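Local coordinates for protein possible adhesin (PDB 4WA0) that probably mediates attachment of an extremely thermophilic bacterium to cellulose, this chain being the C-terminal beta-helix domain of the tapirin, at residues A[10-15]-A[22-27]; A[51-56]-A[225-230]; A[74-79]-A[220-225]. All coordinates share one frame; numbering follows the deposited sequence.

Contact 1 (A[10-15]-A[22-27]); sequences YAIFSK and KNLTVE
Ile12 and Leu24 reach toward each other across the inside of the coil, tip to tip, with Ile12 CD1 and Leu24 CD2 4.0 Å apart. All the cross-segment contacts are between aliphatic groups, and they involve four buried residues, two from each segment. The shortest joins the methyl of Ala11 to one branch of Val26, CB to CG1 at 3.7 Å. The other branch of Val26 turns to Ile12, whose CD1 lies 4.2 Å from Val26 CG2, so the end of the isoleucine is shared between Leu24 and Val26 while the two gamma-methyls of Val26 serve different partners. Ile12 gains this reach from an extended chain, CD1 lying anti to CA (chi2 170°), which carries the methyl well past the branch point and into the interior.

No polar bond ties the two segments to each other. The backbone of 10-15 is held by neighbouring coils instead: Ala11 and Phe13 pair with Ile314, and Ile12 and Ser14 with Tyr32. The nearest CA atoms across the contact, those of Ala11 and Val26, are 7.5 Å apart, a separation bridged by side chains. Other rungs continue the apolar filling, with Ile12 also touching Leu335 and Ile323, and Leu24 and Val26 both resting on Phe45. Ala11 and Ile12 lie at a corner of the chain, and strand 24-27 belongs to a different face of the coil from strand 10-14. Two faces of one coil thus meet through inward-pointing aliphatic residues, as in the hydrophobic interior of a parallel beta-helix.

Contact 2 (A[51-56]-A[225-230]); sequences ISKGEM and RDYTSG
Lys53 stretches from just past strand 50-52 to the loop 225-230, where its NZ comes within 2.6 Å of Arg225 O and meets the Tyr227 ring at the edge, near the ring plane, 3.9 Å from CD1. The lysine CG stands beside the backbone N (chi1 -63°), the chain bends at chi2 (-147°), and the outer part then runs extended, crossing the tyrosine at about a right angle. NZ donates to a water 3.0 Å away, which also accepts from Tyr227 N, and to Ile222 O in the last turn of helix 217-224; a backbone oxygen and a water thus hold the ammonium.

Arg225 CD lies 3.6 Å above one face of the Tyr227 ring, offset toward the rim. Tyr227 is the second residue of a type I turn from Asp226 to Ser229. Asp226 O accepts from both N and OG of Ser229, and Asp226 OD1 closes an Asx turn with Thr228 N. Tyr227 packs against Tyr10 and Phe13 of strand 10-14, Tyr32 of strand 30-33 and Ile222 of helix 217-224, placing the loop across two neighbouring coils just beyond that helix.

Contact 3 (A[74-79]-A[220-225]); sequences RNIIYV and DEIRNR
Strand 76-79 and helix 220-224 run 10.1 Å apart at closest approach, their N-to-C directions 46° apart, with Tyr78 and Ile222 nearest each other along the backbone. The principal meeting is between these two: Ile222 CG2 sits almost exactly over the middle of the Tyr78 ring, 3.6 Å from its centroid and 5° off the ring normal, a CH-pi contact over one face. This methyl branch lies anti to the helix backbone N, while the longer branch, extended, carries CD1 along the tyrosine toward its root, 4.0 Å from Tyr78 CB. The two side chains slide past each other in opposite directions, so the ring, the tyrosine CB and both branches of the isoleucine share the contact. In one of the two modelled conformers of Ile76, Ile222 CD1 also reaches Ile76 CG2 at 4.1 Å, again with the side chains pointing in opposite senses.

Strand 76-79 is one side of a rung of the parallel beta-helix, and its Ile76 and Tyr78 point outward here, toward a helix that lies on the outside of the coil, whereas Ile77 turns inward onto Ile95 and Ala97. Ile219, a turn earlier in the helix, packs on both outward residues.

At the more exposed end of the contact, the tyrosine hydroxyl comes up to the aliphatic base of Arg223, OH to CB 3.6 Å. Arg223 crosses the tyrosine at about a right angle, its guanidinium plane turned 57° from the ring. A bend at chi3 brings the guanidinium back to Asp220 in a salt bridge, NH1 to OD1 2.7 Å, which the carboxylate receives on its anti side. Arg225 forms a second salt bridge with one modelled conformer of Glu221, NE to OE2 2.8 Å, with OE2 in the guanidinium plane.

How the contacts relate
Contact 1 closes within one coil near the start of the chain, whereas contacts 2 and 3 join early coils to residues some 140 to 170 positions later, contact 3 being nested within the loop closed by contact 2. Contacts 2 and 3 have centres about 9 Å apart, share Arg225 and use neighbouring strands, 50-52 and 76-79. The centre of contact 1 lies about 15 Å from the centre of contact 2 and about 17 Å from that of contact 3. Phe13 touching Thr228, and Tyr10 OH touching Ile51, link contacts 1 and 2. Contact 1 fills the beta-helix interior; the others lay helix 217-224 and its following loop along the outside, away from the magnesium site.

Contact 1 (A[10-15]-A[22-27])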
loop_
_atom_site.group_PDB
_atom_site.type_symbol
_atom_site.label_atom_id
_atom_site.label_comp_id
_atom_site.label_asym_id
_atom_site.label_seq_id
_atom_site.Cartn_x
_atom_site.Cartn_y
_atom_site.Cartn_z
ATOM N N TYR A 10 5.658 -2.803 -10.526
ATOM C CA TYR A 10 5.553 -2.425 -9.155
ATOM C C TYR A 10 6.748 -1.603 -8.731
ATOM O O TYR A 10 7.881 -1.963 -9.048
ATOM C CB TYR A 10 5.404 -3.672 -8.243
ATOM C CG TYR A 10 3.984 -4.191 -8.333
ATOM C CD1 TYR A 10 3.629 -5.037 -9.352
ATOM C CD2 TYR A 10 2.999 -3.789 -7.451
ATOM C CE1 TYR A 10 2.341 -5.489 -9.485
ATOM C CE2 TYR A 10 1.694 -4.255 -7.566
ATOM C CZ TYR A 10 1.387 -5.100 -8.613
ATOM O OH TYR A 10 0.110 -5.579 -8.842
ATOM N N ALA A 11 6.487 -0.532 -8.011
ATOM C CA ALA A 11 7.550 0.216 -7.358
ATOM C C ALA A 11 8.217 -0.688 -6.306
ATOM O O ALA A 11 9.478 -0.731 -6.140
ATOM C CB ALA A 11 7.021 1.425 -6.713
ATOM N N ILE A 12 7.353 -1.384 -5.553
ATOM C CA ILE A 12 7.808 -2.339 -4.538
ATOM C C ILE A 12 6.926 -3.598 -4.684
ATOM O O ILE A 12 5.695 -3.526 -4.534
ATOM C CB ILE A 12 7.711 -1.794 -3.113
ATOM C CG1 ILE A 12 8.500 -0.507 -2.930
ATOM C CG2 ILE A 12 8.202 -2.823 -2.109
ATOM C CD1 ILE A 12 8.241 0.162 -1.639
ATOM N N PHE A 13 7.560 -4.725 -4.992
ATOM C CA PHE A 13 6.873 -6.010 -5.067
ATOM C C PHE A 13 7.479 -6.952 -4.023
ATOM O O PHE A 13 8.690 -7.189 -4.009
ATOM C CB PHE A 13 6.983 -6.578 -6.463
ATOM C CG PHE A 13 6.299 -7.895 -6.610
ATOM C CD1 PHE A 13 6.927 -9.082 -6.176
ATOM C CD2 PHE A 13 5.035 -7.952 -7.180
ATOM C CE1 PHE A 13 6.218 -10.272 -6.273
ATOM C CE2 PHE A 13 4.348 -9.139 -7.273
ATOM C CZ PHE A 13 4.956 -10.290 -6.831
ATOM N N SER A 14 6.679 -7.512 -3.137
ATOM C CA SER A 14 7.156 -8.474 -2.164
ATOM C C SER A 14 6.364 -9.771 -2.262
ATOM O O SER A 14 5.136 -9.800 -2.030
ATOM C CB SER A 14 6.991 -7.876 -0.771
ATOM O OG SER A 14 7.502 -8.723 0.267
ATOM N N LYS A 15 7.067 -10.862 -2.524
ATOM C CA LYS A 15 6.402 -12.203 -2.644
ATOM C C LYS A 15 5.672 -12.539 -1.359
ATOM O O LYS A 15 4.533 -13.019 -1.422
ATOM C CB LYS A 15 7.344 -13.309 -3.082
ATOM C CG LYS A 15 6.743 -14.755 -3.030
ATOM C CD LYS A 15 7.819 -15.770 -3.475
ATOM C CE LYS A 15 8.031 -16.884 -2.440
ATOM N NZ LYS A 15 9.438 -17.439 -2.494
ATOM N N LYS A 22 10.625 3.500 7.991
ATOM C CA LYS A 22 10.047 4.839 8.267
ATOM C C LYS A 22 10.405 5.896 7.239
ATOM O O LYS A 22 11.442 5.841 6.532
ATOM C CB LYS A 22 10.567 5.285 9.616
ATOM C CG LYS A 22 9.999 4.361 10.729
ATOM C CD LYS A 22 10.629 4.647 12.041
ATOM C CE LYS A 22 10.380 3.609 13.105
ATOM N NZ LYS A 22 9.023 3.527 13.637
ATOM N N ASN A 23 9.529 6.844 7.048
ATOM C CA ASN A 23 9.794 7.984 6.105
ATOM C C ASN A 23 10.042 7.497 4.671
ATOM O O ASN A 23 10.974 7.884 4.004
ATOM C CB ASN A 23 10.935 8.795 6.644
ATOM C CG ASN A 23 10.559 9.576 7.941
ATOM O OD1 ASN A 23 9.374 9.824 8.283
ATOM N ND2 ASN A 23 11.558 9.959 8.661
ATOM N N LEU A 24 9.222 6.568 4.240
ATOM C CA LEU A 24 9.260 6.039 2.892
ATOM C C LEU A 24 8.368 6.902 2.032
ATOM O O LEU A 24 7.170 7.053 2.353
ATOM C CB LEU A 24 8.757 4.579 2.888
ATOM C CG LEU A 24 8.546 3.911 1.506
ATOM C CD1 LEU A 24 9.855 3.802 0.734
ATOM C CD2 LEU A 24 7.946 2.517 1.545
ATOM N N THR A 25 8.911 7.416 0.905
ATOM C CA THR A 25 8.165 8.188 -0.059
ATOM C C THR A 25 8.163 7.426 -1.376
ATOM O O THR A 25 9.243 6.983 -1.854
ATOM C CB THR A 25 8.767 9.586 -0.296
ATOM O OG1 THR A 25 8.923 10.296 0.925
ATOM C CG2 THR A 25 7.932 10.389 -1.276
ATOM N N VAL A 26 6.984 7.162 -1.910
ATOM C CA VAL A 26 6.882 6.381 -3.176
ATOM C C VAL A 26 6.007 7.163 -4.133
ATOM O O VAL A 26 4.859 7.519 -3.801
ATOM C CB VAL A 26 6.278 4.989 -3.009
ATOM C CG1 VAL A 26 6.251 4.246 -4.366
ATOM C CG2 VAL A 26 7.015 4.135 -2.004
ATOM N N GLU A 27 6.550 7.379 -5.343
ATOM C CA GLU A 27 5.854 8.091 -6.389
ATOM C C GLU A 27 5.736 7.217 -7.579
ATOM O O GLU A 27 6.791 6.821 -8.156
ATOM C CB GLU A 27 6.658 9.378 -6.722
ATOM C CG GLU A 27 6.212 10.150 -7.955
ATOM C CD GLU A 27 4.923 10.909 -7.809
ATOM O OE1 GLU A 27 4.364 11.015 -6.728
ATOM O OE2 GLU A 27 4.450 11.443 -8.820
#

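Contact 2 (A[51-56]-A[225-230])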
loop_
_atom_site.group_PDB
_atom_site.type_symbol
_atom_site.label_atom_id
_atom_site.label_comp_id
_atom_site.label_asym_id
_atom_site.label_seq_id
_atom_site.Cartn_x
_atom_site.Cartn_y
_atom_site.Cartn_z
ATOM N N ILE A 51 -1.602 -3.413 -2.604
ATOM C CA ILE A 51 -2.178 -4.753 -2.429
ATOM C C ILE A 51 -1.497 -5.531 -1.350
ATOM O O ILE A 51 -0.278 -5.722 -1.455
ATOM C CB ILE A 51 -2.136 -5.537 -3.757
ATOM C CG1 ILE A 51 -2.890 -4.744 -4.797
ATOM C CG2 ILE A 51 -2.655 -6.989 -3.635
ATOM C CD1 ILE A 51 -2.623 -5.146 -6.205
ATOM N N SER A 52 -2.306 -6.010 -0.397
ATOM C CA SER A 52 -1.846 -6.982 0.571
ATOM C C SER A 52 -2.693 -8.246 0.580
ATOM O O SER A 52 -3.897 -8.162 0.759
ATOM C CB SER A 52 -1.832 -6.438 1.962
ATOM O OG SER A 52 -1.416 -7.450 2.900
ATOM N N LYS A 53 -2.058 -9.382 0.364
ATOM C CA LYS A 53 -2.738 -10.716 0.488
ATOM C C LYS A 53 -2.696 -11.265 1.893
ATOM O O LYS A 53 -2.833 -12.424 2.134
ATOM C CB LYS A 53 -2.201 -11.687 -0.530
ATOM C CG LYS A 53 -2.475 -11.225 -1.963
ATOM C CD LYS A 53 -2.720 -12.414 -2.911
ATOM C CE LYS A 53 -3.417 -12.022 -4.211
ATOM N NZ LYS A 53 -3.362 -13.158 -5.165
ATOM N N GLY A 54 -2.662 -10.394 2.855
ATOM C CA GLY A 54 -2.634 -10.707 4.278
ATOM C C GLY A 54 -3.236 -9.556 5.043
ATOM O O GLY A 54 -4.204 -8.943 4.538
ATOM N N GLU A 55 -2.745 -9.311 6.248
ATOM C CA GLU A 55 -3.160 -8.249 7.098
ATOM C C GLU A 55 -2.448 -6.974 6.592
ATOM O O GLU A 55 -1.318 -7.092 6.148
ATOM C CB GLU A 55 -2.630 -8.501 8.489
ATOM C CG GLU A 55 -3.152 -9.757 9.168
ATOM C CD GLU A 55 -4.606 -9.735 9.523
ATOM O OE1 GLU A 55 -5.284 -8.695 9.414
ATOM O OE2 GLU A 55 -5.070 -10.793 10.007
HETATM N N MSE A 56 -3.086 -5.803 6.648
HETATM C CA MSE A 56 -2.391 -4.524 6.420
HETATM C C MSE A 56 -2.451 -3.791 7.686
HETATM O O MSE A 56 -3.508 -3.674 8.315
HETATM C CB MSE A 56 -3.042 -3.670 5.347
HETATM C CG MSE A 56 -2.311 -2.354 5.049
HETATM SE SE MSE A 56 -3.016 -1.555 3.386
HETATM C CE MSE A 56 -2.651 -2.720 1.926
ATOM N N ARG A 225 -5.391 -14.282 -8.894
ATOM C CA ARG A 225 -4.085 -14.250 -9.572
ATOM C C ARG A 225 -2.977 -14.708 -8.634
ATOM O O ARG A 225 -2.877 -14.245 -7.488
ATOM C CB ARG A 225 -3.780 -12.856 -10.103
ATOM C CG ARG A 225 -2.474 -12.763 -10.892
ATOM C CD ARG A 225 -2.431 -11.476 -11.688
ATOM N NE ARG A 225 -3.359 -11.495 -12.828
ATOM C CZ ARG A 225 -3.099 -12.050 -14.016
ATOM N NH1 ARG A 225 -4.012 -12.009 -14.991
ATOM N NH2 ARG A 225 -1.929 -12.648 -14.245
ATOM N N ASP A 226 -2.143 -15.620 -9.129
ATOM C CA ASP A 226 -0.938 -16.016 -8.420
ATOM C C ASP A 226 0.161 -15.097 -8.970
ATOM O O ASP A 226 0.626 -15.298 -10.072
ATOM C CB ASP A 226 -0.584 -17.482 -8.696
ATOM C CG ASP A 226 0.751 -17.874 -8.103
ATOM O OD1 ASP A 226 1.362 -16.940 -7.473
ATOM O OD2 ASP A 226 1.204 -19.066 -8.318
ATOM N N TYR A 227 0.569 -14.083 -8.199
ATOM C CA TYR A 227 1.404 -13.018 -8.778
ATOM C C TYR A 227 2.819 -13.471 -9.056
ATOM O O TYR A 227 3.538 -12.706 -9.677
ATOM C CB TYR A 227 1.404 -11.708 -7.916
ATOM C CG TYR A 227 0.178 -10.842 -8.195
ATOM C CD1 TYR A 227 -1.077 -11.159 -7.588
ATOM C CD2 TYR A 227 0.229 -9.760 -9.098
ATOM C CE1 TYR A 227 -2.216 -10.413 -7.832
ATOM C CE2 TYR A 227 -0.931 -9.026 -9.374
ATOM C CZ TYR A 227 -2.151 -9.359 -8.734
ATOM O OH TYR A 227 -3.304 -8.642 -8.994
ATOM N N THR A 228 3.233 -14.636 -8.520
ATOM C CA THR A 228 4.537 -15.219 -8.815
ATOM C C THR A 228 4.433 -16.560 -9.606
ATOM O O THR A 228 5.328 -17.377 -9.540
ATOM C CB THR A 228 5.398 -15.438 -7.512
ATOM O OG1 THR A 228 4.707 -16.238 -6.551
ATOM C CG2 THR A 228 5.676 -14.064 -6.823
ATOM N N SER A 229 3.381 -16.726 -10.411
ATOM C CA SER A 229 3.305 -17.872 -11.336
ATOM C C SER A 229 4.596 -17.976 -12.090
ATOM O O SER A 229 5.027 -16.980 -12.678
ATOM C CB SER A 229 2.220 -17.665 -12.416
ATOM O OG SER A 229 0.944 -17.556 -11.833
ATOM N N GLY A 230 5.189 -19.172 -12.096
ATOM C CA GLY A 230 6.377 -19.449 -12.886
ATOM C C GLY A 230 7.704 -19.213 -12.201
ATOM O O GLY A 230 8.729 -19.621 -12.704
HETATM O O HOH W 1 -0.392 -13.784 -5.441
#

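Contact 3 (A[74-79]-A[220-225])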
loop_
_atom_site.group_PDB
_atom_site.type_symbol
_atom_site.label_atom_id
_atom_site.label_comp_id
_atom_site.label_asym_id
_atom_site.label_seq_id
_atom_site.Cartn_x
_atom_site.Cartn_y
_atom_site.Cartn_z
ATOM N N ARG A 74 -4.480 5.713 -6.585
ATOM C CA ARG A 74 -5.299 6.175 -7.694
ATOM C C ARG A 74 -6.340 5.171 -8.104
ATOM O O ARG A 74 -7.347 5.556 -8.735
ATOM C CB ARG A 74 -4.437 6.540 -8.904
ATOM C CG ARG A 74 -3.446 7.665 -8.672
ATOM C CD ARG A 74 -2.595 7.758 -9.937
ATOM N NE ARG A 74 -1.492 8.648 -9.740
ATOM C CZ ARG A 74 -0.200 8.347 -9.869
ATOM N NH1 ARG A 74 0.215 7.179 -10.297
ATOM N NH2 ARG A 74 0.679 9.334 -9.700
ATOM N N ASN A 75 -6.101 3.912 -7.846
ATOM C CA ASN A 75 -6.992 2.861 -8.193
ATOM C C ASN A 75 -7.381 2.086 -6.916
ATOM O O ASN A 75 -8.211 2.567 -6.172
ATOM C CB ASN A 75 -6.442 2.009 -9.369
ATOM C CG ASN A 75 -7.462 1.047 -9.837
ATOM O OD1 ASN A 75 -8.641 1.421 -9.929
ATOM N ND2 ASN A 75 -7.078 -0.176 -10.125
ATOM N N ILE A 76 -6.770 0.936 -6.645
ATOM C CA ILE A 76 -7.270 0.009 -5.652
ATOM C C ILE A 76 -6.335 -0.192 -4.451
ATOM O O ILE A 76 -5.157 -0.349 -4.624
ATOM C CB ILE A 76 -7.559 -1.371 -6.301
ATOM C CG1 ILE A 76 -8.724 -1.253 -7.309
ATOM C CG2 ILE A 76 -7.789 -2.442 -5.240
ATOM C CD1 ILE A 76 -8.930 -2.417 -8.268
ATOM N N ILE A 77 -6.896 -0.159 -3.246
ATOM C CA ILE A 77 -6.281 -0.719 -2.035
ATOM C C ILE A 77 -7.012 -2.085 -1.852
ATOM O O ILE A 77 -8.247 -2.111 -1.633
ATOM C CB ILE A 77 -6.482 0.193 -0.799
ATOM C CG1 ILE A 77 -5.770 1.558 -1.002
ATOM C CG2 ILE A 77 -5.933 -0.477 0.462
ATOM C CD1 ILE A 77 -5.810 2.478 0.145
ATOM N N TYR A 78 -6.245 -3.152 -1.806
ATOM C CA TYR A 78 -6.790 -4.462 -1.575
ATOM C C TYR A 78 -6.180 -5.039 -0.358
ATOM O O TYR A 78 -4.988 -5.114 -0.273
ATOM C CB TYR A 78 -6.571 -5.347 -2.789
ATOM C CG TYR A 78 -6.994 -6.801 -2.628
ATOM C CD1 TYR A 78 -6.261 -7.681 -1.880
ATOM C CD2 TYR A 78 -8.090 -7.307 -3.310
ATOM C CE1 TYR A 78 -6.600 -9.050 -1.776
ATOM C CE2 TYR A 78 -8.467 -8.649 -3.170
ATOM C CZ TYR A 78 -7.733 -9.491 -2.378
ATOM O OH TYR A 78 -7.988 -10.831 -2.240
ATOM N N VAL A 79 -7.007 -5.459 0.581
ATOM C CA VAL A 79 -6.517 -6.111 1.817
ATOM C C VAL A 79 -7.268 -7.413 1.978
ATOM O O VAL A 79 -8.488 -7.425 2.195
ATOM C CB VAL A 79 -6.720 -5.218 3.031
ATOM C CG1 VAL A 79 -6.150 -5.862 4.306
ATOM C CG2 VAL A 79 -6.058 -3.849 2.812
ATOM N N ASP A 220 -11.813 -9.784 -7.520
ATOM C CA ASP A 220 -11.681 -11.189 -7.740
ATOM C C ASP A 220 -10.473 -11.522 -8.633
ATOM O O ASP A 220 -9.868 -12.569 -8.433
ATOM C CB ASP A 220 -12.991 -11.829 -8.288
ATOM C CG ASP A 220 -13.069 -13.377 -7.993
ATOM O OD1 ASP A 220 -12.793 -13.843 -6.822
ATOM O OD2 ASP A 220 -13.387 -14.142 -8.953
ATOM N N GLU A 221 -10.093 -10.612 -9.524
ATOM C CA GLU A 221 -8.894 -10.845 -10.325
ATOM C C GLU A 221 -7.677 -10.917 -9.416
ATOM O O GLU A 221 -6.850 -11.845 -9.503
ATOM C CB GLU A 221 -8.690 -9.739 -11.367
ATOM C CG GLU A 221 -8.075 -10.252 -12.635
ATOM C CD GLU A 221 -6.841 -9.511 -13.046
ATOM O OE1 GLU A 221 -6.974 -8.392 -13.606
ATOM O OE2 GLU A 221 -5.748 -10.082 -12.835
ATOM N N ILE A 222 -7.574 -9.926 -8.517
ATOM C CA ILE A 222 -6.471 -9.880 -7.587
ATOM C C ILE A 222 -6.512 -11.099 -6.694
ATOM O O ILE A 222 -5.510 -11.768 -6.519
ATOM C CB ILE A 222 -6.515 -8.630 -6.701
ATOM C CG1 ILE A 222 -6.228 -7.373 -7.504
ATOM C CG2 ILE A 222 -5.541 -8.784 -5.520
ATOM C CD1 ILE A 222 -6.711 -6.118 -6.747
ATOM N N ARG A 223 -7.680 -11.453 -6.182
ATOM C CA ARG A 223 -7.776 -12.629 -5.315
ATOM C C ARG A 223 -7.318 -13.912 -6.034
ATOM O O ARG A 223 -6.678 -14.784 -5.432
ATOM C CB ARG A 223 -9.221 -12.828 -4.923
ATOM C CG ARG A 223 -9.416 -13.953 -3.907
ATOM C CD ARG A 223 -10.921 -14.119 -3.654
ATOM N NE ARG A 223 -11.522 -12.982 -2.959
ATOM C CZ ARG A 223 -12.473 -12.151 -3.411
ATOM N NH1 ARG A 223 -12.984 -12.248 -4.647
ATOM N NH2 ARG A 223 -12.896 -11.164 -2.619
ATOM N N ASN A 224 -7.651 -14.060 -7.305
ATOM C CA ASN A 224 -7.361 -15.354 -7.949
ATOM C C ASN A 224 -6.056 -15.427 -8.717
ATOM O O ASN A 224 -5.661 -16.524 -9.158
ATOM C CB ASN A 224 -8.513 -15.781 -8.863
ATOM C CG ASN A 224 -9.762 -16.149 -8.076
ATOM O OD1 ASN A 224 -9.710 -16.867 -7.079
ATOM N ND2 ASN A 224 -10.873 -15.627 -8.499
ATOM N N ARG A 225 -5.391 -14.282 -8.894
ATOM C CA ARG A 225 -4.085 -14.250 -9.572
ATOM C C ARG A 225 -2.977 -14.708 -8.634
ATOM O O ARG A 225 -2.877 -14.245 -7.488
ATOM C CB ARG A 225 -3.780 -12.856 -10.103
ATOM C CG ARG A 225 -2.474 -12.763 -10.892
ATOM C CD ARG A 225 -2.431 -11.476 -11.688
ATOM N NE ARG A 225 -3.359 -11.495 -12.828
ATOM C CZ ARG A 225 -3.099 -12.050 -14.016
ATOM N NH1 ARG A 225 -4.012 -12.009 -14.991
ATOM N NH2 ARG A 225 -1.929 -12.648 -14.245
#